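Local coordinates for protein LEOA (Escherichia coli, PDB 4AUR) that is a dynamin-like protein that probably binds and hydrolyses GTP, with a GTPase domain joined to a long helical stalk, at residues Leu21-Glu26 / Asp38-Thr43; Met27-Met31 / Ile559-Leu563; Asp64-Val69 / Tyr143-Ala147; Ser136-Leu140 / Asn264-Leu269; Ile173-Met179 / Asn221-Ser227. One frame throughout, in Å; residues are numbered along the deposited sequence.

Contact 1: Leu21-Glu26 / Asp38-Thr43; sequences LRGMLE and DLQKVT
Leu-25 and Leu-39 meet in a packing contact between two antiparallel helices, 3-30 and 38-51, which form a helical hairpin near the start of the chain. The segment axes run 173° apart and come within 9.7 Å of each other. The core of the contact is apolar. CB of Leu-25 lies 3.5 Å from CD2 of Leu-39, and the two side chains lie alongside, pointing opposite ways. The same CD2 also reaches the backbone of the first helix, at Arg-22 O. The methyls of Leu-25 straddle CB of Asp-38, with CD2 at 3.8 Å. One turn along, CG2 of Val-42 touches CD1 of Leu-25 at 4.1 Å and CD2 of Leu-21 at 4.2 Å. CG1 of Val-42 faces the aliphatic part of Arg-22 instead.

Arg-22 crosses the groove between the helices. Its chain bends at CG-CD (chi3 61°), which carries the guanidinium across to the side of Thr-43. There NH1 donates to OG1 of Thr-43 at 2.9 Å. The bond is bent, at 140°, and the hydroxyl sits somewhat out of the guanidinium plane. Thr-43 OG1 in turn donates to Leu-39 O. That carbonyl takes the helical Thr-43 N from the opposite face of its plane. Leu-39 O is thus held by two donors, and the hydroxyl links the arginine to that carbonyl.

Helix 275-343 packs against the pair: Leu-21 and Leu-25 touch Val-282, and Val-42 touches Met-275. Met-24 turns to another side of the first helix and packs on helix 547-567.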
# COMPACT_ATOMS: atom_id res chain seq x y z
N LEU A 21 -9.52 -17.49 9.47
CA LEU A 21 -10.43 -16.39 9.69
C LEU A 21 -10.33 -15.90 11.10
O LEU A 21 -10.17 -14.72 11.34
CB LEU A 21 -11.86 -16.80 9.37
CG LEU A 21 -12.86 -15.66 9.27
CD1 LEU A 21 -12.33 -14.63 8.29
CD2 LEU A 21 -14.22 -16.16 8.84
N ARG A 22 -10.39 -16.81 12.06
CA ARG A 22 -10.21 -16.47 13.48
C ARG A 22 -8.92 -15.73 13.74
O ARG A 22 -8.89 -14.81 14.51
CB ARG A 22 -10.26 -17.74 14.33
CG ARG A 22 -11.09 -17.55 15.59
CD ARG A 22 -11.49 -18.88 16.21
NE ARG A 22 -10.32 -19.66 16.60
CZ ARG A 22 -10.37 -20.81 17.24
NH1 ARG A 22 -11.53 -21.35 17.60
NH2 ARG A 22 -9.25 -21.43 17.53
N GLY A 23 -7.85 -16.15 13.07
CA GLY A 23 -6.55 -15.51 13.21
C GLY A 23 -6.59 -14.11 12.64
O GLY A 23 -5.93 -13.22 13.15
N MSE A 24 -7.36 -13.92 11.58
CA MSE A 24 -7.41 -12.64 10.92
C MSE A 24 -8.16 -11.73 11.82
O MSE A 24 -7.82 -10.55 11.91
CB MSE A 24 -8.06 -12.76 9.55
CG MSE A 24 -7.10 -13.37 8.55
SE MSE A 24 -7.93 -13.25 6.76
CE MSE A 24 -8.19 -15.13 6.29
N LEU A 25 -9.17 -12.25 12.54
CA LEU A 25 -9.96 -11.44 13.48
C LEU A 25 -9.18 -10.95 14.68
O LEU A 25 -9.35 -9.83 15.12
CB LEU A 25 -11.14 -12.22 14.00
CG LEU A 25 -12.26 -12.35 12.98
CD1 LEU A 25 -13.14 -13.56 13.25
CD2 LEU A 25 -13.09 -11.08 12.95
N GLU A 26 -8.34 -11.82 15.23
CA GLU A 26 -7.46 -11.43 16.32
C GLU A 26 -6.57 -10.23 15.95
O GLU A 26 -6.25 -9.42 16.81
CB GLU A 26 -6.56 -12.60 16.72
CG GLU A 26 -7.26 -13.76 17.40
CD GLU A 26 -6.30 -14.85 17.86
OE1 GLU A 26 -5.27 -15.10 17.18
OE2 GLU A 26 -6.58 -15.47 18.92
N ASP A 38 -17.34 -12.02 16.87
CA ASP A 38 -17.05 -12.77 15.65
C ASP A 38 -16.13 -13.96 15.97
O ASP A 38 -16.25 -15.01 15.35
CB ASP A 38 -16.43 -11.87 14.57
CG ASP A 38 -17.44 -10.85 13.94
OD1 ASP A 38 -18.64 -11.17 13.81
OD2 ASP A 38 -17.01 -9.74 13.54
N LEU A 39 -15.25 -13.83 16.94
CA LEU A 39 -14.39 -14.95 17.34
C LEU A 39 -15.18 -16.14 17.87
O LEU A 39 -14.98 -17.28 17.46
CB LEU A 39 -13.37 -14.52 18.40
CG LEU A 39 -12.25 -13.57 17.96
CD1 LEU A 39 -11.32 -13.19 19.10
CD2 LEU A 39 -11.45 -14.19 16.83
N GLN A 40 -16.11 -15.88 18.78
CA GLN A 40 -16.90 -16.97 19.31
C GLN A 40 -17.91 -17.48 18.27
O GLN A 40 -18.24 -18.67 18.25
CB GLN A 40 -17.58 -16.56 20.61
CG GLN A 40 -17.77 -17.74 21.55
CD GLN A 40 -16.51 -18.10 22.33
OE1 GLN A 40 -15.82 -17.22 22.88
NE2 GLN A 40 -16.22 -19.42 22.43
N LYS A 41 -18.40 -16.60 17.39
CA LYS A 41 -19.32 -17.03 16.33
C LYS A 41 -18.60 -18.02 15.44
O LYS A 41 -19.12 -19.08 15.14
CB LYS A 41 -19.80 -15.87 15.50
CG LYS A 41 -20.63 -14.84 16.25
CD LYS A 41 -22.11 -15.15 16.22
CE LYS A 41 -22.90 -14.14 17.04
NZ LYS A 41 -22.99 -14.54 18.47
N VAL A 42 -17.37 -17.67 15.05
CA VAL A 42 -16.57 -18.55 14.17
C VAL A 42 -16.27 -19.92 14.78
O VAL A 42 -16.43 -20.94 14.11
CB VAL A 42 -15.27 -17.84 13.74
CG1 VAL A 42 -14.26 -18.83 13.17
CG2 VAL A 42 -15.59 -16.76 12.73
N THR A 43 -15.82 -19.95 16.03
CA THR A 43 -15.66 -21.22 16.76
C THR A 43 -16.93 -22.10 16.71
O THR A 43 -16.85 -23.27 16.35
CB THR A 43 -15.31 -20.97 18.23
OG1 THR A 43 -14.11 -20.21 18.30
CG2 THR A 43 -15.10 -22.28 18.97

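Contact 2: Met27-Met31 / Ile559-Leu563; sequences MLGEM and IQTQL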
# COMPACT_ATOMS: atom_id res chain seq x y z
N MSE A 27 -6.15 -10.14 14.69
CA MSE A 27 -5.26 -9.07 14.27
C MSE A 27 -6.02 -7.79 14.09
O MSE A 27 -5.54 -6.76 14.52
CB MSE A 27 -4.54 -9.43 12.99
CG MSE A 27 -3.63 -10.60 13.24
SE MSE A 27 -2.07 -10.13 14.34
CE MSE A 27 -2.72 -10.53 16.16
N LEU A 28 -7.20 -7.83 13.50
CA LEU A 28 -8.07 -6.64 13.47
C LEU A 28 -8.33 -6.13 14.88
O LEU A 28 -8.21 -4.94 15.16
CB LEU A 28 -9.42 -6.94 12.80
CG LEU A 28 -9.37 -7.41 11.35
CD1 LEU A 28 -10.76 -7.65 10.82
CD2 LEU A 28 -8.68 -6.40 10.45
N GLY A 29 -8.67 -7.03 15.78
CA GLY A 29 -8.88 -6.65 17.17
C GLY A 29 -7.65 -5.91 17.64
O GLY A 29 -7.73 -4.89 18.31
N GLU A 30 -6.49 -6.41 17.25
CA GLU A 30 -5.26 -5.82 17.68
C GLU A 30 -5.05 -4.40 17.16
O GLU A 30 -4.36 -3.63 17.79
CB GLU A 30 -4.10 -6.71 17.28
CG GLU A 30 -2.78 -6.35 17.93
CD GLU A 30 -2.72 -6.64 19.41
OE1 GLU A 30 -3.14 -7.75 19.83
OE2 GLU A 30 -2.22 -5.75 20.14
N MSE A 31 -5.67 -4.04 16.04
CA MSE A 31 -5.57 -2.68 15.51
C MSE A 31 -6.82 -1.90 15.86
O MSE A 31 -7.13 -0.88 15.25
CB MSE A 31 -5.14 -2.69 14.04
CG MSE A 31 -6.02 -3.50 13.13
SE MSE A 31 -5.19 -3.93 11.38
CE MSE A 31 -5.76 -2.21 10.63
N ILE A 559 1.62 -6.20 12.47
CA ILE A 559 0.30 -6.76 12.34
C ILE A 559 -0.05 -7.25 10.93
O ILE A 559 -0.57 -8.36 10.78
CB ILE A 559 -0.79 -5.79 12.85
CG1 ILE A 559 -0.62 -5.56 14.35
CG2 ILE A 559 -2.15 -6.42 12.63
CD1 ILE A 559 -1.60 -4.58 14.91
N GLN A 560 0.24 -6.46 9.90
CA GLN A 560 -0.10 -6.84 8.54
C GLN A 560 0.77 -8.01 8.01
O GLN A 560 0.39 -8.73 7.07
CB GLN A 560 0.03 -5.63 7.64
CG GLN A 560 -0.33 -5.87 6.19
CD GLN A 560 0.82 -6.37 5.37
OE1 GLN A 560 1.97 -6.21 5.74
NE2 GLN A 560 0.52 -6.98 4.25
N THR A 561 1.94 -8.19 8.59
CA THR A 561 2.79 -9.26 8.16
C THR A 561 2.07 -10.55 8.45
O THR A 561 2.03 -11.45 7.61
CB THR A 561 4.11 -9.23 8.91
OG1 THR A 561 4.81 -8.01 8.60
CG2 THR A 561 4.99 -10.42 8.51
N GLN A 562 1.48 -10.63 9.64
CA GLN A 562 0.68 -11.77 10.07
C GLN A 562 -0.58 -11.93 9.24
O GLN A 562 -0.92 -13.00 8.85
CB GLN A 562 0.32 -11.58 11.53
CG GLN A 562 -0.39 -12.75 12.18
CD GLN A 562 0.48 -13.99 12.34
OE1 GLN A 562 -0.04 -15.06 12.64
NE2 GLN A 562 1.80 -13.85 12.15
N LEU A 563 -1.28 -10.85 8.96
CA LEU A 563 -2.46 -10.91 8.12
C LEU A 563 -2.11 -11.44 6.74
O LEU A 563 -2.82 -12.28 6.20
CB LEU A 563 -3.12 -9.53 7.98
CG LEU A 563 -3.88 -9.05 9.22
CD1 LEU A 563 -4.22 -7.57 9.12
CD2 LEU A 563 -5.15 -9.88 9.43
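Met-27, a selenomethionine, packs against three residues of helix 547-567. Its CB lies 3.6 Å from CD2 of Leu-563 and 3.9 Å from CG2 of Ile-559. The chain then folds back at chi2 (-71°), which lays SE beside the aliphatic part of Gln-562, 3.8 Å from its CG. The side chains of Met-27 and Leu-563 lie alongside, running opposite ways.

A second apolar patch forms around the end of Ile-559. Its CG1 branch is extended (chi2 178°), so that CD1 reaches the last turn of helix 3-30. CD1 meets CB of Met-31 at 4.1 Å. SE of Met-31 lies 4.1 Å from CG2 of Ile-559 and farther from Leu-563.

A mixed contact lies nearer the surface. CD1 of Ile-559 touches CG of Glu-30 at 3.7 Å, while the carboxylate leads away.

Between the two segments the contact is apolar; the backbone of Met-31 bonds to Leu-28 O and to Gly-420. Met-31 touches Ala-289 and Leu-563 touches Val-286, both on helix 275-343.

Packing of an N-terminal helix on a C-terminal one beside a long central helix is consistent with the helical bundle of dynamin-like proteins.

Contact 3: Asp64-Val69 / Tyr143-Ala147; sequences DGKTSV and YVVDA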
# COMPACT_ATOMS: atom_id res chain seq x y z
N ASP A 64 -36.39 -44.18 -14.74
CA ASP A 64 -35.13 -43.83 -15.38
C ASP A 64 -33.92 -44.43 -14.64
O ASP A 64 -32.77 -44.13 -14.94
CB ASP A 64 -35.01 -42.32 -15.57
CG ASP A 64 -36.05 -41.75 -16.55
OD1 ASP A 64 -36.90 -42.53 -17.03
OD2 ASP A 64 -36.03 -40.53 -16.84
N GLY A 65 -34.16 -45.30 -13.68
CA GLY A 65 -33.07 -46.12 -13.15
C GLY A 65 -32.12 -45.38 -12.24
O GLY A 65 -30.92 -45.64 -12.21
N LYS A 66 -32.70 -44.46 -11.48
CA LYS A 66 -32.03 -43.66 -10.49
C LYS A 66 -31.36 -44.52 -9.42
O LYS A 66 -30.25 -44.24 -8.98
CB LYS A 66 -33.11 -42.80 -9.83
CG LYS A 66 -32.70 -41.93 -8.68
CD LYS A 66 -33.86 -41.71 -7.72
CE LYS A 66 -34.95 -40.82 -8.30
NZ LYS A 66 -35.82 -40.21 -7.25
N THR A 67 -32.06 -45.56 -9.00
CA THR A 67 -31.60 -46.37 -7.89
C THR A 67 -30.34 -47.15 -8.28
O THR A 67 -29.44 -47.38 -7.45
CB THR A 67 -32.72 -47.32 -7.41
OG1 THR A 67 -33.83 -46.55 -6.93
CG2 THR A 67 -32.22 -48.19 -6.30
N SER A 68 -30.26 -47.54 -9.54
CA SER A 68 -29.07 -48.22 -10.02
C SER A 68 -27.91 -47.24 -9.96
O SER A 68 -26.82 -47.58 -9.48
CB SER A 68 -29.28 -48.72 -11.45
OG SER A 68 -30.58 -49.27 -11.59
N VAL A 69 -28.15 -46.01 -10.41
CA VAL A 69 -27.08 -45.03 -10.49
C VAL A 69 -26.40 -44.78 -9.14
O VAL A 69 -25.18 -44.69 -9.09
CB VAL A 69 -27.56 -43.71 -11.11
CG1 VAL A 69 -26.48 -42.64 -11.04
CG2 VAL A 69 -27.94 -43.93 -12.57
N TYR A 143 -29.43 -35.57 -10.97
CA TYR A 143 -30.70 -35.61 -11.65
C TYR A 143 -30.57 -36.69 -12.71
O TYR A 143 -29.90 -36.48 -13.72
CB TYR A 143 -31.03 -34.26 -12.27
CG TYR A 143 -32.49 -34.06 -12.41
CD1 TYR A 143 -33.22 -34.78 -13.34
CD2 TYR A 143 -33.17 -33.20 -11.58
CE1 TYR A 143 -34.57 -34.64 -13.46
CE2 TYR A 143 -34.53 -33.05 -11.69
CZ TYR A 143 -35.21 -33.77 -12.64
OH TYR A 143 -36.56 -33.63 -12.75
N VAL A 144 -31.18 -37.84 -12.47
CA VAL A 144 -31.02 -38.99 -13.35
C VAL A 144 -32.15 -39.03 -14.35
O VAL A 144 -33.33 -39.06 -13.96
CB VAL A 144 -31.01 -40.30 -12.58
CG1 VAL A 144 -31.00 -41.47 -13.54
CG2 VAL A 144 -29.81 -40.37 -11.66
N VAL A 145 -31.77 -39.06 -15.63
CA VAL A 145 -32.73 -39.08 -16.76
C VAL A 145 -32.51 -40.30 -17.69
O VAL A 145 -31.71 -41.19 -17.37
CB VAL A 145 -32.68 -37.76 -17.55
CG1 VAL A 145 -32.96 -36.59 -16.63
CG2 VAL A 145 -31.34 -37.59 -18.25
N ASP A 146 -33.24 -40.32 -18.81
CA ASP A 146 -33.25 -41.46 -19.72
C ASP A 146 -32.41 -41.16 -20.92
O ASP A 146 -32.29 -40.02 -21.35
CB ASP A 146 -34.69 -41.82 -20.17
CG ASP A 146 -34.84 -43.31 -20.56
OD1 ASP A 146 -34.36 -43.71 -21.65
OD2 ASP A 146 -35.45 -44.09 -19.78
N ALA A 147 -31.82 -42.21 -21.46
CA ALA A 147 -31.02 -42.08 -22.66
C ALA A 147 -31.86 -41.94 -23.93
O ALA A 147 -31.51 -41.18 -24.84
CB ALA A 147 -30.13 -43.30 -22.76
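Val-144 packs against the start of helix 66-74, and its CG1 overlaps the backbone there. That methyl lies 3.5 Å from Asp-64 O and 3.9 Å from CA of Lys-66. It also meets CG2 of Val-69 at 4.0 Å, where the two valines come tip to tip. With CG1 anti to the backbone N (chi1 173°), that methyl reaches both the loop and Val-69, while CG2 packs on Val-69.

Further along the strand, Asp-64 crosses Asp-146 at about a right angle. The two carboxylate planes are 77° apart. OD1 of Asp-64 is 3.5 Å from OD2 of Asp-146, two acceptors with no bond between them. OD2 of Asp-64 lies 3.6 Å from CA of Val-145. The Asp-64 carbonyl receives a hydrogen bond from ND2 of Asn-177.

The loop fits the P-loop (Walker A) pattern, strand 54-60, loop, helix 66-74, and the strand beside it belongs to the same GTPase sheet. Gly-65 takes the N-cap position with positive phi (75°). Lys-66 leads away from the strand, and its NZ makes a salt bridge with Asp-108.

Two acidic groups so close should repel, at least in part. Other partners may ease this: Thr-148 OG1 bonds OD1 of Asp-146, and Lys-178 forms a long, weak ion pair with its OD2.

Contact 4: Ser136-Leu140 / Asn264-Leu269; sequences SEAHL and NVPEVL
The imidazole of His-139 meets three residues of helix 250-273. At its edge, near the ring plane, lies CD2 of Leu-269, 4.4 Å from CE1. Val-265 and Val-268 approach obliquely. CG2 of Val-265 is 3.9 Å from ND1, and CG1 of Val-268 is 4.0 Å from CE1. The His-139 and Val-268 side chains cross at about a right angle. Phe-7 of helix 3-30 adds an edge-to-face ring contact. His-139 is buried, with mostly apolar groups of the helix against its ring. Its CG stands beside the backbone N (chi1 -47°), which swings the ring across to the helix.

Val-268 also spans the loop backbone. Its two methyls divide the work. CG2 lies 3.6 Å from Ala-138 O, while CG1, anti to the backbone N (chi1 167°), reaches both Glu-137 O, at 4.0 Å, and the histidine. Ala-138 O has a polar partner as well, since Lys-168 NZ bonds to it and to Ser-136 O. Asn-264 lies against the carbonyl of His-139.

The loop itself is the short link from helix 129-136 to strand 140-146. The backbone of His-139 is tied to Arg-55, on the strand beside 140-146 in the sheet. Leu-140, the first strand residue, packs on Ala-257, Ile-260 and Leu-261, earlier in the same long helix.

This contact joins the start of a central strand of the GTPase sheet to helix 250-273. A helix following the GTPase core and packed on it, next to the N-terminal helix, is consistent with the junction between GTPase domain and helical region in dynamins.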
# COMPACT_ATOMS: atom_id res chain seq x y z
N SER A 136 -31.05 -27.57 -0.78
CA SER A 136 -30.07 -26.50 -0.83
C SER A 136 -28.77 -26.97 -0.18
O SER A 136 -27.70 -26.89 -0.80
CB SER A 136 -30.56 -25.26 -0.10
OG SER A 136 -31.37 -24.48 -0.95
N GLU A 137 -28.87 -27.46 1.06
CA GLU A 137 -27.69 -27.86 1.88
C GLU A 137 -27.16 -29.26 1.56
O GLU A 137 -26.60 -29.91 2.43
CB GLU A 137 -28.01 -27.71 3.40
CG GLU A 137 -28.05 -26.26 3.89
CD GLU A 137 -28.73 -26.04 5.25
OE1 GLU A 137 -28.94 -27.03 5.98
OE2 GLU A 137 -29.05 -24.85 5.57
N ALA A 138 -27.35 -29.74 0.35
CA ALA A 138 -26.69 -30.93 -0.12
C ALA A 138 -25.46 -30.56 -0.94
O ALA A 138 -25.39 -29.50 -1.55
CB ALA A 138 -27.64 -31.74 -0.97
N HIS A 139 -24.49 -31.46 -0.97
CA HIS A 139 -23.21 -31.17 -1.56
C HIS A 139 -23.18 -31.63 -3.00
O HIS A 139 -22.36 -31.18 -3.80
CB HIS A 139 -22.13 -31.86 -0.78
CG HIS A 139 -22.25 -31.67 0.70
ND1 HIS A 139 -21.51 -30.75 1.39
CD2 HIS A 139 -23.01 -32.31 1.62
CE1 HIS A 139 -21.82 -30.81 2.68
NE2 HIS A 139 -22.73 -31.76 2.84
N LEU A 140 -24.10 -32.52 -3.34
CA LEU A 140 -24.16 -33.09 -4.67
C LEU A 140 -25.61 -33.36 -5.02
O LEU A 140 -26.39 -33.78 -4.17
CB LEU A 140 -23.40 -34.41 -4.69
CG LEU A 140 -22.02 -34.46 -5.30
CD1 LEU A 140 -21.48 -35.88 -5.24
CD2 LEU A 140 -22.13 -34.02 -6.74
N ASN A 264 -17.63 -27.29 -4.28
CA ASN A 264 -18.91 -26.91 -3.72
C ASN A 264 -19.07 -27.23 -2.23
O ASN A 264 -19.92 -26.65 -1.55
CB ASN A 264 -20.01 -27.58 -4.56
CG ASN A 264 -21.41 -27.30 -4.04
OD1 ASN A 264 -22.17 -28.23 -3.76
ND2 ASN A 264 -21.78 -26.03 -3.92
N VAL A 265 -18.25 -28.13 -1.69
CA VAL A 265 -18.39 -28.51 -0.30
C VAL A 265 -18.10 -27.35 0.65
O VAL A 265 -18.86 -27.11 1.58
CB VAL A 265 -17.55 -29.75 0.04
CG1 VAL A 265 -17.37 -29.89 1.56
CG2 VAL A 265 -18.19 -30.99 -0.57
N PRO A 266 -17.00 -26.62 0.43
CA PRO A 266 -16.80 -25.46 1.30
C PRO A 266 -17.91 -24.41 1.18
O PRO A 266 -18.33 -23.89 2.20
CB PRO A 266 -15.46 -24.88 0.83
CG PRO A 266 -14.74 -26.02 0.23
CD PRO A 266 -15.82 -26.87 -0.41
N GLU A 267 -18.37 -24.10 -0.03
CA GLU A 267 -19.45 -23.11 -0.15
C GLU A 267 -20.66 -23.63 0.64
O GLU A 267 -21.23 -22.90 1.41
CB GLU A 267 -19.81 -22.78 -1.63
CG GLU A 267 -19.74 -21.28 -2.00
CD GLU A 267 -21.11 -20.58 -2.20
OE1 GLU A 267 -22.03 -21.21 -2.79
OE2 GLU A 267 -21.26 -19.39 -1.79
N VAL A 268 -21.02 -24.89 0.50
CA VAL A 268 -22.19 -25.37 1.20
C VAL A 268 -22.00 -25.23 2.69
O VAL A 268 -22.87 -24.72 3.35
CB VAL A 268 -22.58 -26.81 0.85
CG1 VAL A 268 -23.61 -27.32 1.85
CG2 VAL A 268 -23.15 -26.85 -0.56
N LEU A 269 -20.86 -25.66 3.21
CA LEU A 269 -20.61 -25.55 4.64
C LEU A 269 -20.60 -24.08 5.12
O LEU A 269 -21.21 -23.77 6.13
CB LEU A 269 -19.32 -26.28 5.04
CG LEU A 269 -19.24 -27.80 4.88
CD1 LEU A 269 -17.83 -28.35 4.95
CD2 LEU A 269 -20.07 -28.50 5.93

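Contact 5: Ile173-Met179 / Asn221-Ser227; sequences IFVINKM and NIVCVAS
Phe-174 N donates to Asn-221 O at 2.8 Å, the first of four backbone bonds that pair strand 172-177 with strand 221-224. Val-223 then bonds both ways: its N gives to Phe-174 O, and its O takes Ile-176 N at 2.7 Å. Val-225 N gives to Ile-176 O. A fifth, Met-179 N to Val-225 O at 3.1 Å, lies just beyond the strands. The strands are parallel, with 22° between their directions. CA-H groups of Ile-222 and Cys-224 add contacts to the same carbonyls, Phe-174 O and Ile-176 O.

This pair ends the parallel part of the sheet in a P-loop GTPase fold, with 221-224 as the outermost strand. The connection runs through helices 188-209 and 214-219, a beta-alpha-beta crossover. Asn-177, Lys-178 and Met-179 begin a sequence that matches the N/TKxD motif, which in GTPases reads the guanine base.

Side-chain polar bonds gather at this end. OD1 of Asn-177 accepts Ser-227 N at 3.0 Å, in the carbonyl plane and with an angle of 156° at the hydrogen. ND2 gives a weak bond to Ser-227 OG at 3.3 Å, besides its bond to Asp-64 O. Asn-177 has CG anti to its own N (chi1 -169°), which extends the amide toward the 225-227 loop. Lys-178 NZ bonds to Ser-63 O.

Apolar contacts line both faces. On one, CD1 of Ile-176 meets CG2 of Ile-222 at 3.6 Å, while SE of Met-179 rests 3.8 Å from CB of Cys-224. On the other, CG2 of Ile-173 touches CB of Val-223, and Leu-253 of helix 250-273 packs on Ile-173 and Val-175.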
# COMPACT_ATOMS: atom_id res chain seq x y z
N ILE A 173 -25.29 -32.69 -11.19
CA ILE A 173 -24.93 -33.48 -12.36
C ILE A 173 -26.17 -34.14 -12.94
O ILE A 173 -26.82 -34.97 -12.27
CB ILE A 173 -23.97 -34.64 -12.03
CG1 ILE A 173 -22.64 -34.12 -11.51
CG2 ILE A 173 -23.68 -35.44 -13.28
CD1 ILE A 173 -21.96 -35.10 -10.58
N PHE A 174 -26.49 -33.79 -14.18
CA PHE A 174 -27.49 -34.53 -14.93
C PHE A 174 -26.85 -35.78 -15.49
O PHE A 174 -25.79 -35.73 -16.14
CB PHE A 174 -28.10 -33.69 -16.01
CG PHE A 174 -28.91 -32.59 -15.47
CD1 PHE A 174 -30.23 -32.79 -15.19
CD2 PHE A 174 -28.34 -31.37 -15.19
CE1 PHE A 174 -30.99 -31.78 -14.64
CE2 PHE A 174 -29.09 -30.35 -14.65
CZ PHE A 174 -30.42 -30.56 -14.37
N VAL A 175 -27.50 -36.91 -15.23
CA VAL A 175 -26.91 -38.19 -15.44
C VAL A 175 -27.76 -38.91 -16.44
O VAL A 175 -28.84 -39.40 -16.11
CB VAL A 175 -26.85 -38.97 -14.13
CG1 VAL A 175 -26.41 -40.40 -14.36
CG2 VAL A 175 -25.90 -38.27 -13.19
N ILE A 176 -27.28 -38.92 -17.69
CA ILE A 176 -28.03 -39.57 -18.75
C ILE A 176 -27.68 -41.03 -18.66
O ILE A 176 -26.55 -41.42 -18.95
CB ILE A 176 -27.74 -39.03 -20.14
CG1 ILE A 176 -28.01 -37.53 -20.19
CG2 ILE A 176 -28.67 -39.71 -21.11
CD1 ILE A 176 -27.51 -36.83 -21.45
N ASN A 177 -28.68 -41.79 -18.20
CA ASN A 177 -28.57 -43.20 -17.84
C ASN A 177 -29.21 -44.13 -18.88
O ASN A 177 -30.13 -43.76 -19.59
CB ASN A 177 -29.24 -43.45 -16.50
CG ASN A 177 -28.93 -44.82 -15.96
OD1 ASN A 177 -27.87 -45.36 -16.24
ND2 ASN A 177 -29.84 -45.40 -15.20
N LYS A 178 -28.73 -45.37 -18.91
CA LYS A 178 -29.13 -46.39 -19.88
C LYS A 178 -28.66 -45.98 -21.27
O LYS A 178 -29.45 -45.94 -22.21
CB LYS A 178 -30.65 -46.62 -19.88
CG LYS A 178 -31.25 -47.03 -18.55
CD LYS A 178 -32.67 -46.52 -18.43
CE LYS A 178 -33.50 -47.34 -17.47
NZ LYS A 178 -34.91 -46.85 -17.42
N MSE A 179 -27.38 -45.68 -21.42
CA MSE A 179 -26.88 -45.35 -22.74
C MSE A 179 -26.81 -46.61 -23.60
O MSE A 179 -26.82 -46.53 -24.84
CB MSE A 179 -25.58 -44.58 -22.59
CG MSE A 179 -25.92 -43.17 -22.14
SE MSE A 179 -25.95 -41.99 -23.71
CE MSE A 179 -27.78 -41.30 -23.77
N ASN A 221 -23.49 -29.54 -15.87
CA ASN A 221 -22.76 -30.78 -15.71
C ASN A 221 -23.57 -31.94 -16.23
O ASN A 221 -24.57 -32.30 -15.63
CB ASN A 221 -22.45 -30.98 -14.25
CG ASN A 221 -21.51 -29.92 -13.72
OD1 ASN A 221 -21.84 -29.16 -12.80
ND2 ASN A 221 -20.31 -29.88 -14.29
N ILE A 222 -23.14 -32.52 -17.35
CA ILE A 222 -23.82 -33.68 -17.90
C ILE A 222 -22.87 -34.84 -18.12
O ILE A 222 -21.75 -34.68 -18.58
CB ILE A 222 -24.55 -33.37 -19.23
CG1 ILE A 222 -25.45 -32.15 -19.06
CG2 ILE A 222 -25.39 -34.56 -19.66
CD1 ILE A 222 -26.11 -31.69 -20.33
N VAL A 223 -23.36 -36.03 -17.81
CA VAL A 223 -22.58 -37.22 -17.90
C VAL A 223 -23.45 -38.34 -18.43
O VAL A 223 -24.59 -38.50 -18.02
CB VAL A 223 -22.02 -37.55 -16.51
CG1 VAL A 223 -21.78 -39.03 -16.36
CG2 VAL A 223 -20.72 -36.79 -16.29
N CYS A 224 -22.89 -39.11 -19.36
CA CYS A 224 -23.62 -40.20 -19.97
C CYS A 224 -23.14 -41.51 -19.36
O CYS A 224 -21.94 -41.71 -19.18
CB CYS A 224 -23.42 -40.17 -21.49
SG CYS A 224 -23.92 -38.62 -22.29
N VAL A 225 -24.06 -42.40 -19.04
CA VAL A 225 -23.72 -43.53 -18.22
C VAL A 225 -24.68 -44.69 -18.52
O VAL A 225 -25.72 -44.49 -19.15
CB VAL A 225 -23.76 -43.07 -16.74
CG1 VAL A 225 -24.39 -44.09 -15.79
CG2 VAL A 225 -22.38 -42.64 -16.28
N ALA A 226 -24.30 -45.89 -18.08
CA ALA A 226 -25.14 -47.06 -18.23
C ALA A 226 -25.12 -47.89 -16.98
O ALA A 226 -24.60 -48.99 -16.98
CB ALA A 226 -24.65 -47.89 -19.40
N SER A 227 -25.70 -47.37 -15.91
CA SER A 227 -25.63 -47.98 -14.58
C SER A 227 -25.70 -49.51 -14.55
O SER A 227 -24.99 -50.16 -13.77
CB SER A 227 -26.77 -47.46 -13.71
OG SER A 227 -28.01 -47.97 -14.17

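Contacts 3 and 5 adjoin, with centres about 7 Å apart, and share the GTPase sheet. Tyr-143 O and Val-175 N lie 2.9 Å apart, a probable hydrogen bond between neighbouring strands. Contacts 3 and 5 together bring the P-loop pattern next to the N/TKxD-like turn, the likely nucleotide site. Contact 4 sits at the other end of strand 140-146. Leu-140 of contact 4 touches Ile-173 of contact 5, though the centres are about 21 Å apart. Contacts 1 and 2 lie in the helical region. Both use helix 3-30, and their centres are about 12 Å apart. Contact 2 is about 52 Å from contact 3, between centres. Contact 4 lies between the two groups.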